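Local coordinates for protein mevalonate kinase (Staphylococcus aureus, PDB 2X7I) that probably phosphorylates mevalonate with ATP, an early step of the mevalonate route to isoprenoids, as a kinase of the GHMP family, at residues R99-S104 and M176-T181; G13-I18 and S275-A280; N94-R99 and H300-N305; E251-I256 and E294-A299. All coordinates share one frame; numbering follows the deposited sequence.

Contact 1: residues R99-S104 and M176-T181; sequences RGLGSS and MVVIDT
Arg99 reaches Asp180 by a folded chain that leaves with CG anti to its own carbonyl carbon (chi1 -53°) and bends twice more at chi2 and chi3, while Asp180 swings its carboxylate opposite its backbone N (chi1 170°). The two side chains cross at about a right angle. Asp180 OD2 lies over the centre of one guanidinium face, 3.1 Å from Arg99 CZ. The salt bridge, 3.2 Å from Arg99 NE to Asp180 OD2, is thus one of charges alone, with no N-H directed at the oxygen. The N-H groups serve others: NE donates to Gly274 O and NH1 to Gln189, while Arg99 NH2 donates to Thr181 OG1 (3.2 Å, 152° at the hydrogen). Asp180 OD2 in turn accepts from Gly182 N, so backbone and charge both fix the carboxylate. Beyond this polar cluster, Leu101 CD2 touches Val178 CG1 at 4.2 Å, the two side chains running antiparallel. Citrate, probably from the crystallisation liquor, accepts hydrogen bonds from the backbone N of Gly100, Ser103 and Ser104. The anion marks the Gly-Leu-Gly-Ser-Ser loop leading into helix 103-119, which in GHMP kinases binds the phosphates of ATP and probably does so here.

Contact 2: residues G13-I18 and S275-A280; sequences GKIILI and SMLLLA
Ile15 and Leu277 approach from two backbones that exchange no hydrogen bond: the CA atoms stay 8.6 Å apart from Ile15 to Ser275 and 8.0 Å apart from Leu17 to Leu277, a spacing that side chains must bridge. Leu277 does most of the bridging, with both methyls engaged. Its CD2 meets Ile15 CD1 at 3.9 Å, and Ile15 CG2 lies 4.0 Å from Leu277 CD1, so both branches of the isoleucine bear on the fork of the leucine as the two side chains run past one another. This is a junction between the two sheets of the GHMP kinase fold: strand 6-16 pairs with strand 29-45 in the mixed sheet, whereas strand 276-280 belongs to the four-stranded antiparallel one. At Leu17 and Ile18 the backbone changes course, and Leu17 also meets this leucine. Leu17 CD2 is 4.2 Å from Leu277 CD1, and that leucine methyl, Leu277 CD1, lies 3.9 Å from Leu17 O, a carbonyl whose polar need is met by a hydrogen bond from Lys266 NZ. Phe233 of helix 226-243 also packs on Leu277, and Val178 of the adjoining strand touches Ile15.

Contact 3: residues N94-R99 and H300-N305; sequences NLPPSR and HTWIEN
The Pro-rich lead-in to the probable phosphate-binding loop of this GHMP kinase rests Asn94 and Pro96 on Trp302, a residue of the edge strand 300-305 of the four-stranded sheet. Trp302 sends its indole across with chi1 at -58°, and the far side of the six-membered ring arrives at the proline. Pro96 CD lies 3.4 Å from Trp302 CH2, and Pro96 CG is 3.7 Å from that same CH2; the approach is oblique to the ring. Asn94 meets the adjoining edge of the indole, sharing CZ2 with the proline: its backbone O sits at the ring edge, in plane, 3.6 Å from Trp302 CZ2. The Asn94 amide runs alongside the indole, its plane 72° from the ring. Although Asn94 ND2 comes within 3.7 Å of Trp302 NE1, no hydrogen bond joins them, and the cross-segment contact is one of packing. Around Trp302, Phe34 of strand 29-45 meets the indole ring edge-to-face and Ala36 of that strand also touches it. On the sheet side, Trp302 shares backbone hydrogen bonds and side-chain packing with Val178 of strand 175-180, while its neighbours Thr301 and Ile303 are packed against helix 283-295.

Contact 4: residues E251-I256 and E294-A299; sequences EQLMKI and EKAGAA
Ala296 CB is a small bump that sits in the notch between Leu253 CD1 and Ile256 CD1, tips of residues about one turn apart on helix 248-259. Leu253 CD1 stands 4.2 Å from Ala296 CB, and Ile256 CD1 approaches the same methyl from farther along the helix; that second pair, at 3.2 Å, is tighter than ordinary carbon contact and is doubtful in its detail. The leucine places its CG opposite its backbone N (chi1 -159°), which brings its fork to bear on two bumps: CD1 serves Ala296, and Leu253 CD2 meets Ala298 CB at 4.2 Å. Gly297, between the two alanines, has no side chain and a positive phi (109°), as befits the C-prime residue of a Schellman motif. That motif ends helix 283-295, with Gly297 N bonded to Glu294 O at 2.8 Å and Ala298 N to Val293 O. Helices 248-259 and 283-295 both pack on the antiparallel sheet of the C-terminal part of the GHMP fold; the leucine fork lies at the place where the end of helix 283-295 meets helix 248-259. Val293 also touches both Leu253 and Ala298, and Ile179 of strand 175-180 does the same. Ile256 packs on Ala292 of helix 283-295 as well.

Overall arrangement
Contacts 1, 2 and 3 lie within 6 to 9 Å of the centre of the molecule, with centres 4 to 9 Å apart, and all reach the antiparallel sheet in which strand 175-180 runs between 276-280 and 300-305. Contacts 1 and 3 share Arg99. Contact 4 is peripheral, its centre 15 to 16 Å from the others, where helices 248-259 and 283-295 back that sheet. Along the chain, contact 1 is complete before contact 4 starts, both fall within the span of contact 3, and contact 2 spans contact 1 but crosses 3 and 4. Contacts 1 and 3 thus tie the probable phosphate-binding loop, and contact 2 strand 6-16, to the C-terminal sheet, while contact 4 packs helices behind it.

Contact 1: residues R99-S104 and M176-T181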
loop_
_atom_site.group_PDB
_atom_site.type_symbol
_atom_site.label_atom_id
_atom_site.label_comp_id
_atom_site.label_asym_id
_atom_site.label_seq_id
_atom_site.Cartn_x
_atom_site.Cartn_y
_atom_site.Cartn_z
ATOM N N ARG A 99 -4.100 -6.897 0.164
ATOM C CA ARG A 99 -3.556 -6.754 1.511
ATOM C C ARG A 99 -3.551 -5.293 1.980
ATOM O O ARG A 99 -2.956 -4.975 3.005
ATOM C CB ARG A 99 -2.117 -7.282 1.562
ATOM C CG ARG A 99 -1.914 -8.698 1.035
ATOM C CD ARG A 99 -2.798 -9.737 1.698
ATOM N NE ARG A 99 -2.603 -9.799 3.152
ATOM C CZ ARG A 99 -2.816 -10.873 3.914
ATOM N NH1 ARG A 99 -3.215 -12.021 3.390
ATOM N NH2 ARG A 99 -2.609 -10.795 5.221
ATOM N N GLY A 100 -4.188 -4.407 1.219
ATOM C CA GLY A 100 -4.244 -2.990 1.571
ATOM C C GLY A 100 -2.973 -2.222 1.251
ATOM O O GLY A 100 -2.781 -1.123 1.748
ATOM N N LEU A 101 -2.102 -2.784 0.413
ATOM C CA LEU A 101 -0.794 -2.164 0.145
ATOM C C LEU A 101 -0.852 -1.179 -1.036
ATOM O O LEU A 101 0.176 -0.676 -1.487
ATOM C CB LEU A 101 0.292 -3.231 -0.026
ATOM C CG LEU A 101 0.480 -4.138 1.212
ATOM C CD1 LEU A 101 1.259 -5.400 0.895
ATOM C CD2 LEU A 101 1.136 -3.421 2.373
ATOM N N GLY A 102 -2.064 -0.891 -1.510
ATOM C CA GLY A 102 -2.283 0.131 -2.519
ATOM C C GLY A 102 -1.950 -0.344 -3.919
ATOM O O GLY A 102 -1.528 0.444 -4.768
ATOM N N SER A 103 -2.167 -1.630 -4.164
ATOM C CA SER A 103 -1.782 -2.257 -5.408
ATOM C C SER A 103 -2.499 -1.677 -6.632
ATOM O O SER A 103 -1.871 -1.354 -7.637
ATOM C CB SER A 103 -2.066 -3.748 -5.307
ATOM O OG SER A 103 -1.299 -4.454 -6.230
ATOM N N SER A 104 -3.822 -1.564 -6.558
ATOM C CA SER A 104 -4.585 -0.984 -7.657
ATOM C C SER A 104 -4.143 0.452 -7.970
ATOM O O SER A 104 -3.986 0.822 -9.127
ATOM C CB SER A 104 -6.073 -1.009 -7.340
ATOM O OG SER A 104 -6.801 -0.386 -8.387
ATOM N N MET A 176 9.719 -0.050 10.384
ATOM C CA MET A 176 8.472 -0.782 10.461
ATOM C C MET A 176 8.620 -2.017 9.592
ATOM O O MET A 176 8.911 -1.905 8.395
ATOM C CB MET A 176 7.313 0.092 9.976
ATOM C CG MET A 176 5.970 -0.624 9.917
ATOM S SD MET A 176 4.595 0.468 9.538
ATOM C CE MET A 176 4.964 0.993 7.862
ATOM N N VAL A 177 8.464 -3.192 10.202
ATOM C CA VAL A 177 8.396 -4.448 9.450
ATOM C C VAL A 177 6.950 -4.689 9.041
ATOM O O VAL A 177 6.058 -4.681 9.879
ATOM C CB VAL A 177 8.890 -5.656 10.278
ATOM C CG1 VAL A 177 8.754 -6.946 9.478
ATOM C CG2 VAL A 177 10.327 -5.447 10.710
ATOM N N VAL A 178 6.734 -4.890 7.749
ATOM C CA VAL A 178 5.419 -5.155 7.199
ATOM C C VAL A 178 5.349 -6.636 6.873
ATOM O O VAL A 178 6.173 -7.143 6.126
ATOM C CB VAL A 178 5.179 -4.304 5.943
ATOM C CG1 VAL A 178 3.844 -4.642 5.294
ATOM C CG2 VAL A 178 5.259 -2.820 6.295
ATOM N N ILE A 179 4.383 -7.332 7.462
ATOM C CA ILE A 179 4.231 -8.771 7.274
ATOM C C ILE A 179 2.910 -9.108 6.578
ATOM O O ILE A 179 1.860 -8.619 6.962
ATOM C CB ILE A 179 4.271 -9.509 8.617
ATOM C CG1 ILE A 179 5.622 -9.300 9.307
ATOM C CG2 ILE A 179 3.991 -10.996 8.413
ATOM C CD1 ILE A 179 5.599 -9.544 10.807
ATOM N N ASP A 180 2.992 -9.947 5.549
ATOM C CA ASP A 180 1.835 -10.501 4.845
ATOM C C ASP A 180 1.698 -11.956 5.285
ATOM O O ASP A 180 2.648 -12.721 5.186
ATOM C CB ASP A 180 2.075 -10.389 3.328
ATOM C CG ASP A 180 1.052 -11.148 2.485
ATOM O OD1 ASP A 180 1.287 -11.291 1.265
ATOM O OD2 ASP A 180 0.029 -11.606 3.016
ATOM N N THR A 181 0.526 -12.335 5.787
ATOM C CA THR A 181 0.301 -13.702 6.278
ATOM C C THR A 181 -0.084 -14.694 5.168
ATOM O O THR A 181 -0.185 -15.887 5.426
ATOM C CB THR A 181 -0.770 -13.748 7.390
ATOM O OG1 THR A 181 -2.058 -13.460 6.834
ATOM C CG2 THR A 181 -0.448 -12.739 8.498
#

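Contact 2: residues G13-I18 and S275-A280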
loop_
_atom_site.group_PDB
_atom_site.type_symbol
_atom_site.label_atom_id
_atom_site.label_comp_id
_atom_site.label_asym_id
_atom_site.label_seq_id
_atom_site.Cartn_x
_atom_site.Cartn_y
_atom_site.Cartn_z
ATOM N N GLY A 13 3.700 1.763 -3.195
ATOM C CA GLY A 13 2.402 1.414 -2.627
ATOM C C GLY A 13 2.025 2.405 -1.535
ATOM O O GLY A 13 2.566 3.509 -1.475
ATOM N N LYS A 14 1.109 2.002 -0.657
ATOM C CA LYS A 14 0.799 2.787 0.543
ATOM C C LYS A 14 0.345 1.889 1.693
ATOM O O LYS A 14 -0.120 0.773 1.470
ATOM C CB LYS A 14 -0.244 3.860 0.220
ATOM C CG LYS A 14 -1.638 3.628 0.741
ATOM C CD LYS A 14 -2.350 2.435 0.117
ATOM C CE LYS A 14 -3.391 1.901 1.095
ATOM N NZ LYS A 14 -4.286 0.871 0.532
ATOM N N ILE A 15 0.486 2.379 2.919
ATOM C CA ILE A 15 -0.030 1.669 4.091
ATOM C C ILE A 15 -0.944 2.575 4.890
ATOM O O ILE A 15 -0.648 3.746 5.091
ATOM C CB ILE A 15 1.105 1.144 5.011
ATOM C CG1 ILE A 15 2.071 0.271 4.204
ATOM C CG2 ILE A 15 0.516 0.365 6.199
ATOM C CD1 ILE A 15 2.630 -0.924 4.954
ATOM N N ILE A 16 -2.079 2.025 5.315
ATOM C CA ILE A 16 -2.929 2.672 6.295
ATOM C C ILE A 16 -2.359 2.245 7.635
ATOM O O ILE A 16 -2.556 1.108 8.064
ATOM C CB ILE A 16 -4.408 2.226 6.177
ATOM C CG1 ILE A 16 -4.974 2.496 4.771
ATOM C CG2 ILE A 16 -5.257 2.934 7.213
ATOM C CD1 ILE A 16 -4.922 3.954 4.337
ATOM N N LEU A 17 -1.603 3.136 8.271
ATOM C CA LEU A 17 -1.003 2.842 9.569
ATOM C C LEU A 17 -2.078 2.565 10.611
ATOM O O LEU A 17 -1.981 1.605 11.376
ATOM C CB LEU A 17 -0.149 4.012 10.036
ATOM C CG LEU A 17 1.199 4.219 9.341
ATOM C CD1 LEU A 17 1.920 5.362 10.039
ATOM C CD2 LEU A 17 2.055 2.968 9.357
ATOM N N ILE A 18 -3.094 3.428 10.631
ATOM C CA ILE A 18 -4.236 3.303 11.532
ATOM C C ILE A 18 -5.446 3.736 10.736
ATOM O O ILE A 18 -5.389 4.737 10.016
ATOM C CB ILE A 18 -4.129 4.231 12.747
ATOM C CG1 ILE A 18 -2.766 4.129 13.411
ATOM C CG2 ILE A 18 -5.207 3.916 13.776
ATOM C CD1 ILE A 18 -2.372 5.409 14.138
ATOM N N SER A 275 -1.959 -6.347 6.373
ATOM C CA SER A 275 -0.579 -6.448 6.831
ATOM C C SER A 275 -0.548 -6.547 8.349
ATOM O O SER A 275 -1.495 -6.129 9.036
ATOM C CB SER A 275 0.232 -5.227 6.385
ATOM O OG SER A 275 0.266 -5.128 4.971
ATOM N N MET A 276 0.535 -7.123 8.861
ATOM C CA MET A 276 0.915 -6.934 10.258
ATOM C C MET A 276 2.045 -5.930 10.213
ATOM O O MET A 276 2.952 -6.065 9.389
ATOM C CB MET A 276 1.383 -8.237 10.907
ATOM C CG MET A 276 1.544 -8.140 12.422
ATOM S SD MET A 276 1.886 -9.718 13.243
ATOM C CE MET A 276 3.655 -9.708 13.177
ATOM N N LEU A 277 1.971 -4.914 11.064
ATOM C CA LEU A 277 2.987 -3.872 11.137
ATOM C C LEU A 277 3.713 -3.965 12.485
ATOM O O LEU A 277 3.073 -3.878 13.535
ATOM C CB LEU A 277 2.339 -2.490 10.980
ATOM C CG LEU A 277 1.312 -2.327 9.849
ATOM C CD1 LEU A 277 0.616 -0.980 9.914
ATOM C CD2 LEU A 277 1.966 -2.516 8.497
ATOM N N LEU A 278 5.033 -4.151 12.454
ATOM C CA LEU A 278 5.838 -4.207 13.683
ATOM C C LEU A 278 6.869 -3.085 13.677
ATOM O O LEU A 278 7.510 -2.838 12.661
ATOM C CB LEU A 278 6.561 -5.558 13.822
ATOM C CG LEU A 278 5.671 -6.811 13.808
ATOM C CD1 LEU A 278 6.509 -8.094 13.743
ATOM C CD2 LEU A 278 4.761 -6.825 15.013
ATOM N N LEU A 279 7.028 -2.420 14.819
ATOM C CA LEU A 279 7.925 -1.286 14.931
ATOM C C LEU A 279 9.233 -1.704 15.590
ATOM O O LEU A 279 9.235 -2.361 16.628
ATOM C CB LEU A 279 7.260 -0.155 15.722
ATOM C CG LEU A 279 6.020 0.498 15.097
ATOM C CD1 LEU A 279 5.651 1.763 15.860
ATOM C CD2 LEU A 279 6.229 0.826 13.617
ATOM N N ALA A 280 10.343 -1.331 14.959
ATOM C CA ALA A 280 11.682 -1.633 15.458
ATOM C C ALA A 280 12.469 -0.341 15.482
ATOM O O ALA A 280 12.227 0.544 14.665
ATOM C CB ALA A 280 12.364 -2.640 14.567
#

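Contact 3: residues N94-R99 and H300-N305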
loop_
_atom_site.group_PDB
_atom_site.type_symbol
_atom_site.label_atom_id
_atom_site.label_comp_id
_atom_site.label_asym_id
_atom_site.label_seq_id
_atom_site.Cartn_x
_atom_site.Cartn_y
_atom_site.Cartn_z
ATOM N N ASN A 94 6.036 -5.854 -6.846
ATOM C CA ASN A 94 6.578 -6.322 -5.587
ATOM C C ASN A 94 5.475 -6.626 -4.554
ATOM O O ASN A 94 5.753 -7.134 -3.460
ATOM C CB ASN A 94 7.439 -5.179 -5.029
ATOM C CG ASN A 94 8.364 -5.627 -3.951
ATOM O OD1 ASN A 94 8.535 -6.828 -3.733
ATOM N ND2 ASN A 94 8.981 -4.674 -3.264
ATOM N N LEU A 95 4.234 -6.289 -4.913
ATOM C CA LEU A 95 3.118 -6.178 -3.971
ATOM C C LEU A 95 2.106 -7.300 -4.130
ATOM O O LEU A 95 1.747 -7.653 -5.243
ATOM C CB LEU A 95 2.402 -4.847 -4.180
ATOM C CG LEU A 95 3.253 -3.612 -3.907
ATOM C CD1 LEU A 95 2.495 -2.350 -4.280
ATOM C CD2 LEU A 95 3.675 -3.581 -2.462
ATOM N N PRO A 96 1.645 -7.875 -3.010
ATOM C CA PRO A 96 0.616 -8.900 -3.073
ATOM C C PRO A 96 -0.746 -8.252 -3.274
ATOM O O PRO A 96 -0.937 -7.085 -2.914
ATOM C CB PRO A 96 0.699 -9.551 -1.693
ATOM C CG PRO A 96 1.097 -8.463 -0.809
ATOM C CD PRO A 96 2.033 -7.593 -1.617
ATOM N N PRO A 97 -1.688 -8.995 -3.857
ATOM C CA PRO A 97 -3.012 -8.447 -4.017
ATOM C C PRO A 97 -3.828 -8.492 -2.708
ATOM O O PRO A 97 -3.662 -9.422 -1.895
ATOM C CB PRO A 97 -3.623 -9.361 -5.070
ATOM C CG PRO A 97 -2.944 -10.690 -4.831
ATOM C CD PRO A 97 -1.584 -10.379 -4.348
ATOM N N SER A 98 -4.670 -7.471 -2.526
ATOM C CA SER A 98 -5.753 -7.452 -1.541
ATOM C C SER A 98 -5.295 -7.426 -0.080
ATOM O O SER A 98 -6.032 -7.868 0.802
ATOM C CB SER A 98 -6.710 -8.633 -1.777
ATOM O OG SER A 98 -7.217 -8.601 -3.101
ATOM N N ARG A 99 -4.100 -6.897 0.164
ATOM C CA ARG A 99 -3.556 -6.754 1.511
ATOM C C ARG A 99 -3.551 -5.293 1.980
ATOM O O ARG A 99 -2.956 -4.975 3.005
ATOM C CB ARG A 99 -2.117 -7.282 1.562
ATOM C CG ARG A 99 -1.914 -8.698 1.035
ATOM C CD ARG A 99 -2.798 -9.737 1.698
ATOM N NE ARG A 99 -2.603 -9.799 3.152
ATOM C CZ ARG A 99 -2.816 -10.873 3.914
ATOM N NH1 ARG A 99 -3.215 -12.021 3.390
ATOM N NH2 ARG A 99 -2.609 -10.795 5.221
ATOM N N HIS A 300 5.359 -13.323 3.362
ATOM C CA HIS A 300 6.173 -12.275 2.726
ATOM C C HIS A 300 6.407 -11.135 3.713
ATOM O O HIS A 300 5.553 -10.854 4.552
ATOM C CB HIS A 300 5.492 -11.719 1.464
ATOM C CG HIS A 300 4.934 -12.770 0.551
ATOM N ND1 HIS A 300 5.704 -13.451 -0.367
ATOM C CD2 HIS A 300 3.676 -13.255 0.418
ATOM C CE1 HIS A 300 4.945 -14.311 -1.026
ATOM N NE2 HIS A 300 3.708 -14.208 -0.573
ATOM N N THR A 301 7.562 -10.487 3.614
ATOM C CA THR A 301 7.898 -9.375 4.498
ATOM C C THR A 301 8.589 -8.223 3.774
ATOM O O THR A 301 9.142 -8.404 2.703
ATOM C CB THR A 301 8.790 -9.830 5.678
ATOM O OG1 THR A 301 9.989 -10.428 5.171
ATOM C CG2 THR A 301 8.041 -10.837 6.564
ATOM N N TRP A 302 8.510 -7.034 4.366
ATOM C CA TRP A 302 9.237 -5.848 3.888
ATOM C C TRP A 302 9.744 -5.030 5.073
ATOM O O TRP A 302 9.116 -5.003 6.133
ATOM C CB TRP A 302 8.332 -4.934 3.054
ATOM C CG TRP A 302 7.693 -5.541 1.838
ATOM C CD1 TRP A 302 8.134 -5.460 0.558
ATOM C CD2 TRP A 302 6.468 -6.281 1.794
ATOM N NE1 TRP A 302 7.266 -6.114 -0.290
ATOM C CE2 TRP A 302 6.235 -6.628 0.447
ATOM C CE3 TRP A 302 5.549 -6.691 2.765
ATOM C CZ2 TRP A 302 5.124 -7.365 0.044
ATOM C CZ3 TRP A 302 4.443 -7.419 2.365
ATOM C CH2 TRP A 302 4.235 -7.748 1.017
ATOM N N ILE A 303 10.863 -4.346 4.882
ATOM C CA ILE A 303 11.369 -3.421 5.874
ATOM C C ILE A 303 11.210 -2.007 5.337
ATOM O O ILE A 303 11.736 -1.675 4.277
ATOM C CB ILE A 303 12.846 -3.700 6.230
ATOM C CG1 ILE A 303 12.978 -5.052 6.941
ATOM C CG2 ILE A 303 13.392 -2.590 7.119
ATOM C CD1 ILE A 303 14.412 -5.500 7.159
ATOM N N GLU A 304 10.461 -1.190 6.073
ATOM C CA GLU A 304 10.238 0.203 5.726
ATOM C C GLU A 304 11.031 1.104 6.672
ATOM O O GLU A 304 10.811 1.084 7.887
ATOM C CB GLU A 304 8.743 0.518 5.835
ATOM C CG GLU A 304 8.329 1.922 5.365
ATOM C CD GLU A 304 8.348 2.093 3.853
ATOM O OE1 GLU A 304 8.409 1.076 3.122
ATOM O OE2 GLU A 304 8.289 3.255 3.395
ATOM N N ASN A 305 11.955 1.882 6.114
ATOM C CA ASN A 305 12.601 2.970 6.854
ATOM C C ASN A 305 11.599 4.104 6.977
ATOM O O ASN A 305 10.991 4.494 5.983
ATOM C CB ASN A 305 13.852 3.459 6.124
ATOM C CG ASN A 305 14.698 4.421 6.963
ATOM O OD1 ASN A 305 14.223 5.037 7.926
ATOM N ND2 ASN A 305 15.962 4.554 6.587
#

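Contact 4: residues E251-I256 and E294-A299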
loop_
_atom_site.group_PDB
_atom_site.type_symbol
_atom_site.label_atom_id
_atom_site.label_comp_id
_atom_site.label_asym_id
_atom_site.label_seq_id
_atom_site.Cartn_x
_atom_site.Cartn_y
_atom_site.Cartn_z
ATOM N N GLU A 251 -1.705 -13.893 16.430
ATOM C CA GLU A 251 -1.160 -13.380 17.684
ATOM C C GLU A 251 0.207 -14.004 17.967
ATOM O O GLU A 251 1.108 -13.323 18.448
ATOM C CB GLU A 251 -2.129 -13.603 18.861
ATOM C CG GLU A 251 -3.536 -12.971 18.700
ATOM C CD GLU A 251 -3.538 -11.541 18.127
ATOM O OE1 GLU A 251 -4.466 -11.225 17.347
ATOM O OE2 GLU A 251 -2.635 -10.737 18.450
ATOM N N GLN A 252 0.356 -15.285 17.639
ATOM C CA GLN A 252 1.630 -15.995 17.792
ATOM C C GLN A 252 2.719 -15.431 16.868
ATOM O O GLN A 252 3.894 -15.454 17.214
ATOM C CB GLN A 252 1.446 -17.499 17.537
ATOM C CG GLN A 252 2.584 -18.389 18.065
ATOM C CD GLN A 252 2.346 -18.928 19.484
ATOM O OE1 GLN A 252 1.770 -18.253 20.342
ATOM N NE2 GLN A 252 2.803 -20.154 19.727
ATOM N N LEU A 253 2.328 -14.932 15.698
ATOM C CA LEU A 253 3.275 -14.310 14.783
ATOM C C LEU A 253 3.756 -12.967 15.337
ATOM O O LEU A 253 4.938 -12.640 15.241
ATOM C CB LEU A 253 2.648 -14.126 13.397
ATOM C CG LEU A 253 3.601 -13.953 12.210
ATOM C CD1 LEU A 253 4.538 -15.147 12.085
ATOM C CD2 LEU A 253 2.805 -13.772 10.924
ATOM N N MET A 254 2.850 -12.188 15.918
ATOM C CA MET A 254 3.239 -10.939 16.561
ATOM C C MET A 254 4.098 -11.210 17.807
ATOM O O MET A 254 5.072 -10.507 18.061
ATOM C CB MET A 254 2.008 -10.112 16.929
ATOM C CG MET A 254 2.332 -8.664 17.252
ATOM S SD MET A 254 0.895 -7.741 17.805
ATOM C CE MET A 254 0.037 -7.521 16.241
ATOM N N LYS A 255 3.734 -12.238 18.569
ATOM C CA LYS A 255 4.514 -12.675 19.723
ATOM C C LYS A 255 5.962 -12.976 19.330
ATOM O O LYS A 255 6.890 -12.596 20.040
ATOM C CB LYS A 255 3.870 -13.918 20.341
ATOM C CG LYS A 255 4.580 -14.500 21.564
ATOM C CD LYS A 255 4.264 -15.991 21.703
ATOM C CE LYS A 255 4.744 -16.564 23.027
ATOM N NZ LYS A 255 4.015 -15.961 24.178
ATOM N N ILE A 256 6.144 -13.655 18.200
ATOM C CA ILE A 256 7.481 -13.960 17.674
ATOM C C ILE A 256 8.237 -12.698 17.233
ATOM O O ILE A 256 9.445 -12.591 17.447
ATOM C CB ILE A 256 7.409 -14.989 16.514
ATOM C CG1 ILE A 256 7.166 -16.391 17.080
ATOM C CG2 ILE A 256 8.690 -14.981 15.683
ATOM C CD1 ILE A 256 6.952 -17.449 16.036
ATOM N N GLU A 294 9.602 -14.993 9.197
ATOM C CA GLU A 294 9.607 -15.824 7.986
ATOM C C GLU A 294 9.792 -17.290 8.378
ATOM O O GLU A 294 9.064 -18.171 7.914
ATOM C CB GLU A 294 10.741 -15.411 7.043
ATOM C CG GLU A 294 10.705 -13.952 6.581
ATOM C CD GLU A 294 10.164 -13.757 5.172
ATOM O OE1 GLU A 294 10.753 -12.926 4.439
ATOM O OE2 GLU A 294 9.160 -14.416 4.803
ATOM N N LYS A 295 10.776 -17.530 9.244
ATOM C CA LYS A 295 11.044 -18.857 9.801
ATOM C C LYS A 295 9.778 -19.455 10.428
ATOM O O LYS A 295 9.525 -20.660 10.306
ATOM C CB LYS A 295 12.178 -18.753 10.831
ATOM C CG LYS A 295 12.618 -20.055 11.480
ATOM C CD LYS A 295 13.917 -19.849 12.260
ATOM C CE LYS A 295 14.159 -20.958 13.275
ATOM N NZ LYS A 295 14.232 -22.299 12.634
ATOM N N ALA A 296 8.978 -18.599 11.068
ATOM C CA ALA A 296 7.721 -19.014 11.702
ATOM C C ALA A 296 6.518 -18.994 10.751
ATOM O O ALA A 296 5.374 -19.124 11.198
ATOM C CB ALA A 296 7.437 -18.141 12.915
ATOM N N GLY A 297 6.768 -18.815 9.452
ATOM C CA GLY A 297 5.732 -18.979 8.430
ATOM C C GLY A 297 5.215 -17.725 7.733
ATOM O O GLY A 297 4.494 -17.847 6.740
ATOM N N ALA A 298 5.553 -16.528 8.227
ATOM C CA ALA A 298 5.149 -15.291 7.539
ATOM C C ALA A 298 5.449 -15.463 6.059
ATOM O O ALA A 298 6.584 -15.768 5.693
ATOM C CB ALA A 298 5.889 -14.089 8.079
ATOM N N ALA A 299 4.434 -15.298 5.212
ATOM C CA ALA A 299 4.584 -15.600 3.785
ATOM C C ALA A 299 5.515 -14.613 3.078
ATOM O O ALA A 299 6.361 -15.024 2.287
ATOM C CB ALA A 299 3.219 -15.651 3.091
#